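Local coordinates for putative regulatory protein SCO4313 (Streptomyces coelicolor, PDB 2OI8) that probably binds DNA through a helix-turn-helix as a TetR-family transcriptional regulator, at the interface of chains A and B. Coordinates in Å, arbitrary orientation; residue numbers count along the deposited sequence, not the author numbering. Chains: chain A/B, Putative regulatory protein SCO4313.

The interface of chains A and B. Residues chain A 152, 155-156, 174, 177; chain B 200-201, 204-205, 208.
A:Phe152 and A:His155, three residues apart on helix 151-158, meet the first half of helix 202-213 of chain B and the loop residues B:Phe200 and B:Asp201 that lead into it, while A:His174 and A:Leu177 add one side of helix 170-191. The patch hides 325 Å² of protein surface and belongs to a two-fold symmetric interface between the C-terminal regions; pairing there fits the dimers usual for TetR regulators. A:Phe152 is the central wedge. Its CG lies anti to the backbone N (chi1 -172°), which sends the ring outward between partners on two faces. One face receives A:Leu156 CD1 from its own helix, and the opposite face lies against the backbone N of B:Leu205, 3.5 Å from CE1 and offset toward the rim. The ring tip, CZ, rests 3.6 Å from B:Leu205 CB, and CD1 touches B:Leu204 CB. In the plane of the ring, B:Phe200 CD1 meets the CZ edge at 3.8 Å, an edge contact and not a stack. Within chain A, A:Phe152 CD2 also sits over the centre of the A:His174 imidazole, so the phenyl ring is braced within chain A by an imidazole that also touches chain B. A polar link is the hydrogen bond from the backbone N of B:Asp201 to A:His155 NE2, 3.0 Å long with 146° at the hydrogen. The donor is tilted 27° out of the imidazole plane. Accepting here requires NE2 to lack a proton, which would favour a neutral ring with hydrogen on ND1. B:Leu204 covers one face of that imidazole with CD2, 3.7 Å from the ring centroid, as a CH-pi contact. B:Phe200 and A:Leu177 reach toward each other tip to tip, A:Leu177 CD1 lying over the rim of the phenyl face. At the far end of the patch, the methyl CB of B:Ala208 abuts A:His174 NE2 at 3.7 Å.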
loop_
_atom_site.group_PDB
_atom_site.type_symbol
_atom_site.label_atom_id
_atom_site.label_comp_id
_atom_site.label_asym_id
_atom_site.label_seq_id
_atom_site.Cartn_x
_atom_site.Cartn_y
_atom_site.Cartn_z
ATOM N N PHE A 152 21.389 -2.767 -11.523
ATOM C CA PHE A 152 20.949 -2.916 -10.132
ATOM C C PHE A 152 21.677 -4.033 -9.392
ATOM O O PHE A 152 22.063 -3.851 -8.220
ATOM C CB PHE A 152 19.435 -3.089 -10.041
ATOM C CG PHE A 152 18.895 -3.049 -8.627
ATOM C CD1 PHE A 152 19.261 -2.022 -7.740
ATOM C CD2 PHE A 152 17.984 -4.025 -8.185
ATOM C CE1 PHE A 152 18.741 -1.982 -6.427
ATOM C CE2 PHE A 152 17.455 -3.993 -6.871
ATOM C CZ PHE A 152 17.836 -2.971 -5.999
ATOM N N HIS A 155 24.936 -2.850 -8.083
ATOM C CA HIS A 155 24.705 -2.154 -6.830
ATOM C C HIS A 155 24.558 -3.130 -5.662
ATOM O O HIS A 155 25.114 -2.914 -4.589
ATOM C CB HIS A 155 23.454 -1.299 -6.967
ATOM C CG HIS A 155 22.978 -0.703 -5.683
ATOM N ND1 HIS A 155 23.593 0.380 -5.091
ATOM C CD2 HIS A 155 21.926 -1.023 -4.888
ATOM C CE1 HIS A 155 22.936 0.703 -3.989
ATOM N NE2 HIS A 155 21.927 -0.138 -3.840
ATOM N N LEU A 156 23.818 -4.208 -5.892
ATOM C CA LEU A 156 23.461 -5.160 -4.842
ATOM C C LEU A 156 24.643 -5.947 -4.274
ATOM O O LEU A 156 24.551 -6.496 -3.167
ATOM C CB LEU A 156 22.406 -6.134 -5.369
ATOM C CG LEU A 156 20.917 -5.901 -5.086
ATOM C CD1 LEU A 156 20.578 -4.437 -4.923
ATOM C CD2 LEU A 156 20.066 -6.527 -6.175
ATOM N N HIS A 174 18.099 -9.542 -6.682
ATOM C CA HIS A 174 17.335 -8.653 -7.548
ATOM C C HIS A 174 15.975 -9.276 -7.898
ATOM O O HIS A 174 14.918 -8.638 -7.748
ATOM C CB HIS A 174 18.131 -8.372 -8.817
ATOM C CG HIS A 174 17.465 -7.409 -9.752
ATOM N ND1 HIS A 174 16.165 -6.982 -9.585
ATOM C CD2 HIS A 174 17.907 -6.830 -10.892
ATOM C CE1 HIS A 174 15.838 -6.170 -10.574
ATOM N NE2 HIS A 174 16.879 -6.065 -11.382
ATOM N N LEU A 177 13.672 -9.230 -4.729
ATOM C CA LEU A 177 13.116 -7.893 -4.522
ATOM C C LEU A 177 11.994 -7.591 -5.524
ATOM O O LEU A 177 10.985 -7.042 -5.144
ATOM C CB LEU A 177 14.240 -6.846 -4.602
ATOM C CG LEU A 177 15.320 -6.936 -3.516
ATOM C CD1 LEU A 177 16.424 -5.971 -3.796
ATOM C CD2 LEU A 177 14.732 -6.661 -2.148
ATOM N N PHE B 200 19.964 -0.982 0.601
ATOM C CA PHE B 200 20.124 -0.724 -0.822
ATOM C C PHE B 200 19.354 0.545 -1.193
ATOM O O PHE B 200 18.665 1.136 -0.351
ATOM C CB PHE B 200 19.706 -1.930 -1.677
ATOM C CG PHE B 200 18.227 -2.225 -1.659
ATOM C CD1 PHE B 200 17.355 -1.571 -2.531
ATOM C CD2 PHE B 200 17.707 -3.179 -0.796
ATOM C CE1 PHE B 200 15.993 -1.850 -2.516
ATOM C CE2 PHE B 200 16.345 -3.464 -0.783
ATOM C CZ PHE B 200 15.493 -2.802 -1.638
ATOM N N ASP B 201 19.487 0.953 -2.452
ATOM C CA ASP B 201 18.921 2.186 -2.930
ATOM C C ASP B 201 17.687 1.845 -3.732
ATOM O O ASP B 201 17.759 1.537 -4.929
ATOM C CB ASP B 201 19.951 2.920 -3.774
ATOM C CG ASP B 201 19.510 4.304 -4.184
ATOM O OD1 ASP B 201 18.383 4.729 -3.866
ATOM O OD2 ASP B 201 20.310 4.979 -4.853
ATOM N N LEU B 204 16.978 2.842 -7.189
ATOM C CA LEU B 204 17.623 2.054 -8.250
ATOM C C LEU B 204 16.770 0.842 -8.558
ATOM O O LEU B 204 16.574 0.515 -9.731
ATOM C CB LEU B 204 19.053 1.639 -7.875
ATOM C CG LEU B 204 20.245 2.557 -8.189
ATOM C CD1 LEU B 204 19.911 4.049 -8.188
ATOM C CD2 LEU B 204 21.422 2.269 -7.242
ATOM N N LEU B 205 16.250 0.201 -7.503
ATOM C CA LEU B 205 15.186 -0.806 -7.661
ATOM C C LEU B 205 14.050 -0.306 -8.570
ATOM O O LEU B 205 13.656 -0.995 -9.514
ATOM C CB LEU B 205 14.635 -1.289 -6.312
ATOM C CG LEU B 205 13.366 -2.148 -6.444
ATOM C CD1 LEU B 205 13.564 -3.416 -7.285
ATOM C CD2 LEU B 205 12.759 -2.484 -5.088
ATOM N N ALA B 208 15.254 -0.150 -12.032
ATOM C CA ALA B 208 15.349 -1.496 -12.574
ATOM C C ALA B 208 13.966 -1.975 -13.027
ATOM O O ALA B 208 13.805 -2.414 -14.168
ATOM C CB ALA B 208 15.945 -2.441 -11.568
#